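Local atomic coordinates of SIR4-interacting protein SIF2 (Saccharomyces cerevisiae, PDB entry 1R5M), a protein that antagonizes telomeric silencing in yeast and serves as a WD-repeat subunit of the Set3 transcription corepressor complex. Residues G34-L39 with Y385-S390; V43-I48 with W86-I91; E254-N259 with A295-D300; Y286-S291 with D309-L314; V331-G336 with V347-G352. All coordinates share one frame; numbering follows the deposited sequence.

Contact 1. Residues G34-L39 with Y385-S390; sequences GFVKIL and YASYQS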
# COMPACT_ATOMS: atom_id res chain seq x y z
N GLY A 34 -22.47 15.08 -11.72
CA GLY A 34 -23.44 16.21 -11.55
C GLY A 34 -23.18 17.02 -10.30
O GLY A 34 -23.88 18.00 -10.03
N PHE A 35 -22.17 16.62 -9.53
CA PHE A 35 -21.82 17.31 -8.29
C PHE A 35 -20.54 16.74 -7.67
O PHE A 35 -20.51 15.58 -7.24
CB PHE A 35 -22.99 17.22 -7.30
CG PHE A 35 -22.61 17.44 -5.86
CD1 PHE A 35 -21.76 18.48 -5.49
CD2 PHE A 35 -23.11 16.60 -4.87
CE1 PHE A 35 -21.40 18.67 -4.16
CE2 PHE A 35 -22.76 16.79 -3.53
CZ PHE A 35 -21.91 17.82 -3.18
N VAL A 36 -19.49 17.55 -7.64
CA VAL A 36 -18.21 17.14 -7.06
C VAL A 36 -18.10 17.73 -5.66
O VAL A 36 -18.22 18.94 -5.47
CB VAL A 36 -17.02 17.66 -7.89
CG1 VAL A 36 -15.71 17.29 -7.21
CG2 VAL A 36 -17.07 17.09 -9.30
N LYS A 37 -17.87 16.87 -4.67
CA LYS A 37 -17.75 17.33 -3.30
C LYS A 37 -16.37 17.92 -3.05
O LYS A 37 -15.37 17.44 -3.58
CB LYS A 37 -18.00 16.18 -2.33
CG LYS A 37 -19.38 15.56 -2.45
CD LYS A 37 -19.53 14.37 -1.52
CE LYS A 37 -20.86 13.67 -1.74
NZ LYS A 37 -22.01 14.59 -1.54
N ILE A 38 -16.31 18.98 -2.24
CA ILE A 38 -15.04 19.60 -1.90
C ILE A 38 -14.77 19.19 -0.46
O ILE A 38 -15.45 19.62 0.48
CB ILE A 38 -15.12 21.14 -2.04
CG1 ILE A 38 -15.59 21.50 -3.45
CG2 ILE A 38 -13.74 21.75 -1.79
CD1 ILE A 38 -15.75 22.99 -3.70
N LEU A 39 -13.77 18.33 -0.30
CA LEU A 39 -13.41 17.78 1.00
C LEU A 39 -12.79 18.77 1.97
O LEU A 39 -12.04 19.66 1.58
CB LEU A 39 -12.47 16.59 0.80
CG LEU A 39 -13.00 15.50 -0.14
CD1 LEU A 39 -11.90 14.47 -0.35
CD2 LEU A 39 -14.26 14.85 0.44
N TYR A 385 -16.00 11.78 -7.48
CA TYR A 385 -16.86 11.94 -6.31
C TYR A 385 -16.52 13.17 -5.48
O TYR A 385 -17.41 13.91 -5.05
CB TYR A 385 -16.75 10.69 -5.43
CG TYR A 385 -17.66 10.67 -4.23
CD1 TYR A 385 -19.04 10.57 -4.37
CD2 TYR A 385 -17.13 10.75 -2.94
CE1 TYR A 385 -19.88 10.53 -3.26
CE2 TYR A 385 -17.96 10.72 -1.82
CZ TYR A 385 -19.33 10.61 -1.99
OH TYR A 385 -20.15 10.57 -0.89
N ALA A 386 -15.23 13.39 -5.25
CA ALA A 386 -14.79 14.51 -4.43
C ALA A 386 -13.33 14.84 -4.67
O ALA A 386 -12.57 14.04 -5.22
CB ALA A 386 -15.01 14.18 -2.96
N SER A 387 -12.93 16.05 -4.26
CA SER A 387 -11.55 16.50 -4.41
C SER A 387 -11.11 17.28 -3.18
O SER A 387 -11.92 17.92 -2.51
CB SER A 387 -11.41 17.39 -5.64
OG SER A 387 -11.72 16.71 -6.84
N TYR A 388 -9.81 17.21 -2.89
CA TYR A 388 -9.20 17.92 -1.77
C TYR A 388 -7.99 18.66 -2.33
O TYR A 388 -7.13 18.05 -2.98
CB TYR A 388 -8.75 16.95 -0.68
CG TYR A 388 -8.16 17.62 0.54
CD1 TYR A 388 -8.93 18.46 1.34
CD2 TYR A 388 -6.83 17.40 0.91
CE1 TYR A 388 -8.40 19.06 2.49
CE2 TYR A 388 -6.29 18.00 2.04
CZ TYR A 388 -7.08 18.83 2.83
OH TYR A 388 -6.55 19.41 3.96
N GLN A 389 -7.92 19.97 -2.11
CA GLN A 389 -6.83 20.78 -2.61
C GLN A 389 -6.97 22.20 -2.06
O GLN A 389 -8.02 22.56 -1.54
CB GLN A 389 -6.88 20.81 -4.15
CG GLN A 389 -5.92 21.78 -4.85
CD GLN A 389 -4.47 21.35 -4.75
OE1 GLN A 389 -3.83 21.02 -5.76
NE2 GLN A 389 -3.93 21.36 -3.54
N SER A 390 -5.91 22.98 -2.16
CA SER A 390 -5.95 24.37 -1.72
C SER A 390 -4.81 25.09 -2.41
O SER A 390 -3.81 24.47 -2.79
CB SER A 390 -5.81 24.48 -0.20
OG SER A 390 -4.45 24.57 0.19
O HOH W 1 -20.08 13.71 -5.55
O HOH W 2 -10.47 20.93 -0.44
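The carbonyl oxygen of Tyr385 is gripped twice: Lys37 N donates to Tyr385 O at 3.0 Å with a nearly straight N-H...O angle of 171°, and a water donates to the same Tyr385 O at 2.7 Å. That water also donates to Phe35 O, tying together two carbonyls that have no hydrogen to offer each other. Parallel pairing continues with Ser387 N to Lys37 O (2.9 Å) and Leu39 N to Ser387 O (2.9 Å). Lys37 thus bonds through both its N and O to the residues flanking Ala386. In this eight-bladed beta-propeller, strand 37-44 pairs antiparallel with the C-terminal strand 419-422, the Velcro-like ring closure of WD proteins; here its first residues run along strand 380-388, which belongs to the preceding blade. Tyr385 and Ala386 form a classic beta bulge opposite Val356. With CG anti to the backbone N (chi1 -176°), Tyr385 turns its ring under the Lys37 chain, which passes obliquely over one face, Lys37 CD 4.2 Å from the Tyr385 ring centroid in a CH-pi contact. Tyr385 OH is held by Pro424 O. Farther along, Leu39 CD2 lies 3.5 Å from Ala386 CB, and Leu39 O sits in the plane of the Tyr388 ring, 3.3 Å from Tyr388 CD1. A second water donates to Leu39 O and accepts from Gln389 N.

Contact 2. Residues V43-I48 with W86-I91; sequences VKLDNI and WKLTII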
# COMPACT_ATOMS: atom_id res chain seq x y z
N VAL A 43 -8.76 17.19 10.92
CA VAL A 43 -7.68 17.13 11.90
C VAL A 43 -6.34 17.48 11.26
O VAL A 43 -6.00 16.99 10.19
CB VAL A 43 -7.54 15.72 12.55
CG1 VAL A 43 -6.35 15.70 13.50
CG2 VAL A 43 -8.81 15.37 13.31
N LYS A 44 -5.60 18.37 11.91
CA LYS A 44 -4.29 18.77 11.43
C LYS A 44 -3.26 17.93 12.17
O LYS A 44 -3.27 17.87 13.40
CB LYS A 44 -4.05 20.25 11.70
CG LYS A 44 -2.60 20.68 11.51
CD LYS A 44 -2.41 22.17 11.75
CE LYS A 44 -3.01 22.99 10.61
NZ LYS A 44 -2.38 22.65 9.30
N LEU A 45 -2.38 17.27 11.43
CA LEU A 45 -1.34 16.44 12.03
C LEU A 45 -0.00 17.14 11.90
O LEU A 45 0.10 18.17 11.24
CB LEU A 45 -1.24 15.10 11.29
CG LEU A 45 -2.50 14.25 11.17
CD1 LEU A 45 -2.23 13.06 10.26
CD2 LEU A 45 -2.93 13.78 12.56
N ASP A 46 1.02 16.59 12.55
CA ASP A 46 2.35 17.14 12.39
C ASP A 46 2.73 16.53 11.04
O ASP A 46 1.93 15.80 10.45
CB ASP A 46 3.31 16.61 13.46
CG ASP A 46 3.04 17.20 14.83
OD1 ASP A 46 2.75 18.41 14.90
OD2 ASP A 46 3.13 16.45 15.83
N ASN A 47 3.93 16.82 10.56
CA ASN A 47 4.34 16.23 9.29
C ASN A 47 4.41 14.72 9.47
O ASN A 47 4.85 14.23 10.50
CB ASN A 47 5.72 16.74 8.86
CG ASN A 47 6.33 15.90 7.75
OD1 ASN A 47 7.11 14.98 8.01
ND2 ASN A 47 5.96 16.20 6.51
N ILE A 48 3.94 13.99 8.46
CA ILE A 48 4.00 12.54 8.51
C ILE A 48 4.57 12.04 7.19
O ILE A 48 4.41 12.67 6.15
CB ILE A 48 2.61 11.89 8.74
CG1 ILE A 48 1.65 12.25 7.59
CG2 ILE A 48 2.04 12.33 10.08
CD1 ILE A 48 0.38 11.42 7.60
N TRP A 86 -13.59 17.62 16.14
CA TRP A 86 -12.76 16.42 16.08
C TRP A 86 -11.59 16.51 17.04
O TRP A 86 -10.88 17.52 17.08
CB TRP A 86 -12.26 16.20 14.66
CG TRP A 86 -13.38 16.09 13.69
CD1 TRP A 86 -13.98 17.12 13.01
CD2 TRP A 86 -14.10 14.91 13.35
NE1 TRP A 86 -15.02 16.64 12.26
CE2 TRP A 86 -15.12 15.29 12.45
CE3 TRP A 86 -13.97 13.56 13.71
CZ2 TRP A 86 -16.02 14.36 11.91
CZ3 TRP A 86 -14.87 12.64 13.17
CH2 TRP A 86 -15.88 13.05 12.28
N LYS A 87 -11.39 15.45 17.82
CA LYS A 87 -10.32 15.41 18.80
C LYS A 87 -9.25 14.38 18.46
O LYS A 87 -9.55 13.22 18.18
CB LYS A 87 -10.92 15.09 20.18
CG LYS A 87 -9.91 15.02 21.32
CD LYS A 87 -10.60 14.59 22.60
CE LYS A 87 -9.61 14.45 23.75
NZ LYS A 87 -10.26 13.92 24.98
N LEU A 88 -8.00 14.83 18.48
CA LEU A 88 -6.85 13.97 18.19
C LEU A 88 -6.14 13.66 19.50
O LEU A 88 -5.70 14.57 20.21
CB LEU A 88 -5.88 14.69 17.25
CG LEU A 88 -4.52 14.02 17.02
CD1 LEU A 88 -4.70 12.74 16.23
CD2 LEU A 88 -3.61 14.98 16.28
N THR A 89 -6.02 12.38 19.82
CA THR A 89 -5.35 11.96 21.04
C THR A 89 -4.27 10.93 20.71
O THR A 89 -4.54 9.95 20.03
CB THR A 89 -6.34 11.33 22.04
OG1 THR A 89 -7.35 12.29 22.39
CG2 THR A 89 -5.62 10.88 23.31
N ILE A 90 -3.05 11.16 21.19
CA ILE A 90 -1.95 10.24 20.94
C ILE A 90 -2.04 9.06 21.90
O ILE A 90 -2.04 9.23 23.12
CB ILE A 90 -0.58 10.93 21.11
CG1 ILE A 90 -0.49 12.15 20.19
CG2 ILE A 90 0.54 9.95 20.79
CD1 ILE A 90 -0.67 11.83 18.71
N ILE A 91 -2.12 7.86 21.34
CA ILE A 91 -2.21 6.63 22.11
C ILE A 91 -0.84 6.16 22.59
O ILE A 91 -0.69 5.68 23.72
CB ILE A 91 -2.86 5.50 21.28
CG1 ILE A 91 -4.31 5.87 20.95
CG2 ILE A 91 -2.80 4.18 22.03
CD1 ILE A 91 -4.99 4.91 19.99
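Val43 and Leu45 meet Trp86 and Leu88 in an apolar, side-chain-only contact between neighbouring blades of the WD-repeat beta-propeller. Strand 37-44 completes the last blade by pairing with strand 419-422, whereas strand 86-95 is the outer edge strand, fourth of the first blade. The contact therefore lies where the ends of the ring come together, and no hydrogen bond crosses it; the nearest CA atoms, those of Val43 and Trp86, are 6.6 Å apart. Val43 spreads its two methyl groups over both partners. With CG1 anti to the backbone N (chi1 177°), that branch reaches Leu88 CB at 3.9 Å, while Val43 CG2 touches Trp86 CB at 3.8 Å. Trp86 takes part through CB alone: its indole leads away from the contact, and the side chain also touches Glu77 and Lys408. Val43 is buried further by Ile75 of the first blade and Val420 of its own. Lys44 turns its chain from the contact to a salt bridge with Glu417, yet Lys44 O stays 4.1 Å from Leu88 CD2. All three side-chain pairs cross at about a right angle. The branch of Leu88 shared by both partners is CD2, which lies 4.0 Å from Val43 CG1 and 4.0 Å from Leu45 CD2.

Contact 3. Residues E254-N259 with A295-D300; sequences EFNDTN and ASWVGD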
# COMPACT_ATOMS: atom_id res chain seq x y z
N GLU A 254 -0.84 -7.94 -5.31
CA GLU A 254 -2.06 -8.03 -4.52
C GLU A 254 -2.82 -9.32 -4.80
O GLU A 254 -3.28 -9.55 -5.92
CB GLU A 254 -2.99 -6.85 -4.82
CG GLU A 254 -2.48 -5.49 -4.34
CD GLU A 254 -2.55 -5.33 -2.83
OE1 GLU A 254 -3.12 -6.22 -2.17
OE2 GLU A 254 -2.04 -4.32 -2.32
N PHE A 255 -2.95 -10.16 -3.78
CA PHE A 255 -3.65 -11.42 -3.93
C PHE A 255 -5.09 -11.30 -3.45
O PHE A 255 -5.36 -10.70 -2.40
CB PHE A 255 -2.94 -12.52 -3.12
CG PHE A 255 -3.54 -13.89 -3.30
CD1 PHE A 255 -3.41 -14.57 -4.50
CD2 PHE A 255 -4.24 -14.49 -2.26
CE1 PHE A 255 -3.96 -15.84 -4.67
CE2 PHE A 255 -4.79 -15.76 -2.41
CZ PHE A 255 -4.65 -16.44 -3.62
N ASN A 256 -6.01 -11.86 -4.22
CA ASN A 256 -7.44 -11.86 -3.89
C ASN A 256 -7.72 -13.26 -3.36
O ASN A 256 -7.68 -14.24 -4.10
CB ASN A 256 -8.24 -11.54 -5.16
CG ASN A 256 -9.74 -11.50 -4.93
OD1 ASN A 256 -10.45 -10.67 -5.51
ND2 ASN A 256 -10.24 -12.41 -4.10
N ASP A 257 -8.01 -13.35 -2.06
CA ASP A 257 -8.24 -14.63 -1.41
C ASP A 257 -9.58 -15.29 -1.74
O ASP A 257 -9.82 -16.43 -1.33
CB ASP A 257 -8.09 -14.49 0.10
CG ASP A 257 -7.86 -15.82 0.79
OD1 ASP A 257 -7.01 -16.59 0.32
OD2 ASP A 257 -8.53 -16.09 1.81
N THR A 258 -10.44 -14.60 -2.48
CA THR A 258 -11.72 -15.17 -2.86
C THR A 258 -11.63 -15.85 -4.22
O THR A 258 -11.99 -17.01 -4.35
CB THR A 258 -12.84 -14.11 -2.89
OG1 THR A 258 -13.03 -13.58 -1.57
CG2 THR A 258 -14.15 -14.73 -3.37
N ASN A 259 -11.14 -15.13 -5.23
CA ASN A 259 -11.01 -15.72 -6.56
C ASN A 259 -9.66 -16.42 -6.74
O ASN A 259 -9.41 -17.03 -7.78
CB ASN A 259 -11.23 -14.67 -7.66
CG ASN A 259 -10.21 -13.55 -7.62
OD1 ASN A 259 -9.16 -13.67 -7.00
ND2 ASN A 259 -10.52 -12.44 -8.30
N ALA A 295 -2.20 -0.31 -7.67
CA ALA A 295 -3.26 -1.12 -8.28
C ALA A 295 -3.95 -1.92 -7.19
O ALA A 295 -3.32 -2.35 -6.22
CB ALA A 295 -2.68 -2.06 -9.33
N SER A 296 -5.25 -2.12 -7.35
CA SER A 296 -6.05 -2.85 -6.37
C SER A 296 -7.15 -3.66 -7.02
O SER A 296 -7.58 -3.39 -8.15
CB SER A 296 -6.74 -1.88 -5.40
OG SER A 296 -5.82 -1.12 -4.64
N TRP A 297 -7.62 -4.66 -6.29
CA TRP A 297 -8.74 -5.46 -6.74
C TRP A 297 -9.99 -4.64 -6.44
O TRP A 297 -10.04 -3.91 -5.45
CB TRP A 297 -8.83 -6.77 -5.96
CG TRP A 297 -7.90 -7.81 -6.45
CD1 TRP A 297 -6.68 -8.13 -5.94
CD2 TRP A 297 -8.10 -8.64 -7.59
NE1 TRP A 297 -6.10 -9.12 -6.70
CE2 TRP A 297 -6.94 -9.45 -7.72
CE3 TRP A 297 -9.13 -8.79 -8.53
CZ2 TRP A 297 -6.80 -10.39 -8.75
CZ3 TRP A 297 -8.99 -9.72 -9.55
CH2 TRP A 297 -7.82 -10.51 -9.65
N VAL A 298 -10.97 -4.74 -7.32
CA VAL A 298 -12.25 -4.07 -7.13
C VAL A 298 -13.20 -5.25 -7.22
O VAL A 298 -13.64 -5.64 -8.30
CB VAL A 298 -12.54 -3.06 -8.26
CG1 VAL A 298 -13.92 -2.44 -8.05
CG2 VAL A 298 -11.47 -1.97 -8.27
N GLY A 299 -13.51 -5.83 -6.07
CA GLY A 299 -14.36 -7.00 -6.07
C GLY A 299 -13.53 -8.15 -6.60
O GLY A 299 -12.30 -8.17 -6.45
N ASP A 300 -14.18 -9.10 -7.26
CA ASP A 300 -13.49 -10.27 -7.79
C ASP A 300 -13.36 -10.30 -9.31
O ASP A 300 -12.64 -11.14 -9.84
CB ASP A 300 -14.23 -11.54 -7.35
CG ASP A 300 -14.28 -11.70 -5.84
OD1 ASP A 300 -15.20 -12.39 -5.36
OD2 ASP A 300 -13.40 -11.14 -5.15
O HOH W 3 -2.30 -1.97 -3.69
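Trp297 reaches across to Glu254, Asn256 and Asn259, its CG beside the backbone N (chi1 -81°). Its indole N-H points to Glu254 O, with 3.0 Å from Trp297 NE1 to Glu254 O. The acceptor lies in the indole plane, but seen from the carbonyl the donor stands well above the plane, 54° out of it. Asn256 CB rests over one indole face, 3.6 Å from the centroid of the Trp297 five-membered ring, in a CH-pi contact. Strands 250-256 and 292-298 are the inner strands of adjacent propeller blades, WD 5 and WD 6; their segments 254-256 and 295-298 run nearly parallel, 7.6 Å apart at closest approach of the axes, too far for backbone pairing, and Trp297 spans the gap. An alanine here would probably leave Glu254 O without this donor and open a gap beneath Asn256 CB and beside Leu261 and Leu263. Asn259 takes the crowded position, CG between the backbone N and the carbonyl carbon (chi1 62°). Asn259 ND2 donates to Asp300 O at 2.9 Å, the acceptor lying in the amide plane, while Asn259 OD1 accepts from Leu261 N. The amide also meets the Trp297 ring tip to tip, Asn259 ND2 3.4 Å from Trp297 CZ3. A water donates to both Glu254 OE2 and Ala295 O.

Contact 4. Residues Y286-S291 with D309-L314; sequences YGHSQS and DGSVRL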
# COMPACT_ATOMS: atom_id res chain seq x y z
N TYR A 286 -2.76 -3.79 -21.19
CA TYR A 286 -1.95 -2.71 -21.76
C TYR A 286 -2.81 -1.45 -21.82
O TYR A 286 -4.02 -1.53 -21.99
CB TYR A 286 -1.50 -3.04 -23.19
CG TYR A 286 -0.52 -4.18 -23.31
CD1 TYR A 286 -0.98 -5.49 -23.51
CD2 TYR A 286 0.85 -3.96 -23.23
CE1 TYR A 286 -0.08 -6.55 -23.63
CE2 TYR A 286 1.75 -5.01 -23.35
CZ TYR A 286 1.28 -6.30 -23.55
OH TYR A 286 2.18 -7.34 -23.66
N GLY A 287 -2.17 -0.30 -21.71
CA GLY A 287 -2.90 0.95 -21.78
C GLY A 287 -2.14 2.10 -21.16
O GLY A 287 -2.02 3.17 -21.75
N HIS A 288 -1.63 1.89 -19.95
CA HIS A 288 -0.86 2.92 -19.27
C HIS A 288 0.39 3.23 -20.09
O HIS A 288 1.03 2.32 -20.61
CB HIS A 288 -0.49 2.47 -17.86
CG HIS A 288 -1.60 2.61 -16.87
ND1 HIS A 288 -2.16 3.82 -16.56
CD2 HIS A 288 -2.25 1.68 -16.12
CE1 HIS A 288 -3.11 3.65 -15.65
NE2 HIS A 288 -3.18 2.36 -15.37
N SER A 289 0.71 4.51 -20.21
CA SER A 289 1.87 4.94 -20.98
C SER A 289 3.11 5.16 -20.13
O SER A 289 4.19 5.44 -20.65
CB SER A 289 1.55 6.21 -21.76
OG SER A 289 1.17 7.26 -20.89
N GLN A 290 2.96 5.03 -18.82
CA GLN A 290 4.07 5.20 -17.90
C GLN A 290 3.91 4.20 -16.75
O GLN A 290 2.91 3.49 -16.67
CB GLN A 290 4.12 6.62 -17.35
CG GLN A 290 4.16 7.69 -18.43
CD GLN A 290 4.45 9.08 -17.89
OE1 GLN A 290 4.17 10.08 -18.54
NE2 GLN A 290 5.01 9.14 -16.69
N SER A 291 4.91 4.15 -15.88
CA SER A 291 4.90 3.23 -14.75
C SER A 291 3.62 3.28 -13.93
O SER A 291 3.05 4.35 -13.69
CB SER A 291 6.09 3.52 -13.83
OG SER A 291 7.31 3.36 -14.53
N ASP A 309 1.30 8.41 -15.65
CA ASP A 309 0.74 9.03 -16.84
C ASP A 309 -0.49 9.87 -16.51
O ASP A 309 -1.13 10.42 -17.40
CB ASP A 309 0.40 7.98 -17.92
CG ASP A 309 -0.70 7.01 -17.51
OD1 ASP A 309 -1.44 7.29 -16.54
OD2 ASP A 309 -0.84 5.97 -18.18
N GLY A 310 -0.80 9.96 -15.22
CA GLY A 310 -1.94 10.75 -14.77
C GLY A 310 -3.32 10.15 -14.93
O GLY A 310 -4.32 10.84 -14.73
N SER A 311 -3.40 8.87 -15.27
CA SER A 311 -4.69 8.23 -15.45
C SER A 311 -5.03 7.16 -14.43
O SER A 311 -4.15 6.56 -13.81
CB SER A 311 -4.79 7.61 -16.85
OG SER A 311 -3.98 6.46 -16.97
N VAL A 312 -6.33 6.94 -14.27
CA VAL A 312 -6.87 5.93 -13.38
C VAL A 312 -7.65 5.04 -14.34
O VAL A 312 -8.49 5.53 -15.10
CB VAL A 312 -7.84 6.52 -12.34
CG1 VAL A 312 -8.43 5.41 -11.49
CG2 VAL A 312 -7.10 7.52 -11.46
N ARG A 313 -7.37 3.74 -14.33
CA ARG A 313 -8.04 2.83 -15.23
C ARG A 313 -8.67 1.64 -14.52
O ARG A 313 -8.03 1.00 -13.68
CB ARG A 313 -7.05 2.34 -16.29
CG ARG A 313 -6.49 3.47 -17.15
CD ARG A 313 -5.41 3.02 -18.11
NE ARG A 313 -4.77 4.17 -18.74
CZ ARG A 313 -4.90 4.49 -20.02
NH1 ARG A 313 -5.64 3.74 -20.83
NH2 ARG A 313 -4.29 5.57 -20.50
N LEU A 314 -9.93 1.38 -14.86
CA LEU A 314 -10.68 0.26 -14.28
C LEU A 314 -10.77 -0.80 -15.37
O LEU A 314 -11.23 -0.53 -16.48
CB LEU A 314 -12.08 0.73 -13.87
CG LEU A 314 -13.00 -0.34 -13.27
CD1 LEU A 314 -12.46 -0.79 -11.92
CD2 LEU A 314 -14.40 0.24 -13.11
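His288 and Asp309 belong to the structural hydrogen-bond network of a WD repeat, here WD 6, which links the loop before the blade's inner strand to the turn before its third strand. Asp309 CG lies between its backbone N and carbonyl carbon (chi1 65°), and each carboxylate oxygen accepts two bonds. His288 ND1 reaches Asp309 OD2 on the syn side at 3.0 Å, and Ser289 N donates to the anti lone pair of Asp309 OD2 at 2.9 Å. Asp309 OD1 accepts from Ser311 N (2.8 Å), an Asx turn, and from Ser311 OG (2.7 Å), both from the same face. An alanine here would probably leave His288 ND1 and Ser289 N without their acceptor and the imidazole freer to turn. Arg313 NE in turn donates to Ser311 OG at 3.0 Å. The extended Arg313 chain slides past the imidazole in the opposite direction, Arg313 CD over one face, 3.6 Å from the His288 ring centroid. The guanidinium and ring planes stand 72° apart, and Gly287 O lies over one guanidinium face. At Gly287 a side chain would jam against the preceding carbonyl. The other ring nitrogen, His288 NE2, is hydrogen-bonded to Ser305 OG, completing the Asp-His-Ser hydrogen-bond network built on the Gly-His pair of WD40 repeats.

Contact 5. Residues V331-G336 with V347-G352; sequences VPIFAG and VAFMDG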
# COMPACT_ATOMS: atom_id res chain seq x y z
N VAL A 331 -0.47 15.54 -15.37
CA VAL A 331 -0.30 15.53 -13.92
C VAL A 331 -0.19 14.10 -13.39
O VAL A 331 -1.20 13.41 -13.24
CB VAL A 331 -1.47 16.24 -13.21
CG1 VAL A 331 -1.21 16.30 -11.71
CG2 VAL A 331 -1.63 17.65 -13.77
N PRO A 332 1.03 13.66 -13.09
CA PRO A 332 1.29 12.31 -12.57
C PRO A 332 0.58 12.01 -11.26
O PRO A 332 0.32 12.90 -10.45
CB PRO A 332 2.81 12.30 -12.39
CG PRO A 332 3.28 13.25 -13.45
CD PRO A 332 2.30 14.37 -13.33
N ILE A 333 0.24 10.74 -11.07
CA ILE A 333 -0.38 10.29 -9.84
C ILE A 333 0.72 9.58 -9.07
O ILE A 333 1.44 8.75 -9.64
CB ILE A 333 -1.55 9.32 -10.11
CG1 ILE A 333 -2.72 10.10 -10.73
CG2 ILE A 333 -1.96 8.62 -8.82
CD1 ILE A 333 -3.89 9.24 -11.16
N PHE A 334 0.87 9.92 -7.79
CA PHE A 334 1.90 9.32 -6.95
C PHE A 334 1.43 8.12 -6.14
O PHE A 334 2.24 7.29 -5.73
CB PHE A 334 2.48 10.37 -6.00
CG PHE A 334 3.41 11.35 -6.67
CD1 PHE A 334 4.03 12.34 -5.92
CD2 PHE A 334 3.68 11.27 -8.03
CE1 PHE A 334 4.90 13.25 -6.52
CE2 PHE A 334 4.56 12.17 -8.64
CZ PHE A 334 5.17 13.16 -7.88
N ALA A 335 0.13 8.04 -5.88
CA ALA A 335 -0.41 6.93 -5.11
C ALA A 335 -1.92 6.83 -5.25
O ALA A 335 -2.60 7.83 -5.46
CB ALA A 335 -0.04 7.10 -3.64
N GLY A 336 -2.42 5.60 -5.14
CA GLY A 336 -3.85 5.35 -5.24
C GLY A 336 -4.23 4.31 -4.20
O GLY A 336 -3.46 3.38 -3.95
N VAL A 347 -6.85 8.98 -5.16
CA VAL A 347 -5.53 9.14 -5.75
C VAL A 347 -4.92 10.49 -5.40
O VAL A 347 -5.64 11.48 -5.24
CB VAL A 347 -5.58 9.01 -7.29
CG1 VAL A 347 -6.01 7.60 -7.68
CG2 VAL A 347 -6.52 10.05 -7.87
N ALA A 348 -3.60 10.52 -5.27
CA ALA A 348 -2.90 11.76 -4.96
C ALA A 348 -2.11 12.18 -6.19
O ALA A 348 -1.22 11.46 -6.64
CB ALA A 348 -1.97 11.55 -3.78
N PHE A 349 -2.45 13.35 -6.73
CA PHE A 349 -1.75 13.87 -7.90
C PHE A 349 -0.51 14.64 -7.48
O PHE A 349 -0.42 15.13 -6.35
CB PHE A 349 -2.67 14.77 -8.72
CG PHE A 349 -3.76 14.04 -9.44
CD1 PHE A 349 -4.98 13.79 -8.82
CD2 PHE A 349 -3.57 13.57 -10.74
CE1 PHE A 349 -6.00 13.10 -9.48
CE2 PHE A 349 -4.57 12.88 -11.41
CZ PHE A 349 -5.79 12.64 -10.78
N MET A 350 0.43 14.76 -8.40
CA MET A 350 1.68 15.46 -8.16
C MET A 350 1.47 16.93 -7.79
O MET A 350 2.34 17.54 -7.18
CB MET A 350 2.57 15.35 -9.40
CG MET A 350 3.94 15.97 -9.25
SD MET A 350 4.99 15.54 -10.66
CE MET A 350 6.54 16.28 -10.14
N ASP A 351 0.32 17.48 -8.17
CA ASP A 351 0.05 18.88 -7.85
C ASP A 351 -0.55 19.08 -6.46
O ASP A 351 -0.97 20.19 -6.11
CB ASP A 351 -0.88 19.50 -8.91
CG ASP A 351 -2.24 18.84 -8.96
OD1 ASP A 351 -2.47 17.89 -8.19
OD2 ASP A 351 -3.09 19.29 -9.76
N GLY A 352 -0.58 18.02 -5.66
CA GLY A 352 -1.11 18.12 -4.31
C GLY A 352 -2.61 17.93 -4.18
O GLY A 352 -3.17 18.09 -3.09
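Met350 has CG anti to its backbone N (chi1 -177°) and an extended chain beyond, while Phe334 has CG beside its backbone N (chi1 -75°); the two side chains cross obliquely. Met350 CB lies over a face of the Phe334 ring, 4.1 Å from its centroid, and Met350 CG comes to 3.4 Å from Phe334 CZ. Met350 SD makes an oblique Met-aromatic contact with that ring. On the face that carries Val347, Ile333 and Phe349 lie side by side, with Ile333 CG1 3.4 Å from Phe349 CE2. Val331 CG1 packs on Phe349 CB at 3.7 Å. Strands 333-338 and 344-349 are the first two of the WD 7 propeller blade. They are joined by Phe334 N to Ala348 O (2.8 Å) and Ala348 N to Ala335 O (2.9 Å), and Met350 N to Pro332 O (2.8 Å) extends the pairing beyond their ends. A type I turn from Phe349 to Gly352 leads toward strand 354-358. Ala335 N is buried without a partner, so the hairpin probably pays a polar cost, set against the apolar packing around Phe349 and Phe334.

The five contacts are spread around one eight-bladed propeller; no ligand site is among them. Contacts 1 and 2 share strand 37-44, whose start lies along strand 380-388 of the seventh blade and whose end packs on the first, their centres 23 Å apart. Contact 5 touches contact 1, Gln389 OE1 lying 3.0 Å from Asp351 O, and also contact 4, where Val312 CG2 is 3.7 Å from Ile333 CD1; the WD 6 blade thus packs against the WD 7 hairpin. Contacts 3 and 4 meet inside WD 6 through Val298 CG2 and Leu314 CD1, 4.0 Å apart. Contacts 2 and 3 lie on opposite sides of the chain's centre, their own centres about 32 Å apart.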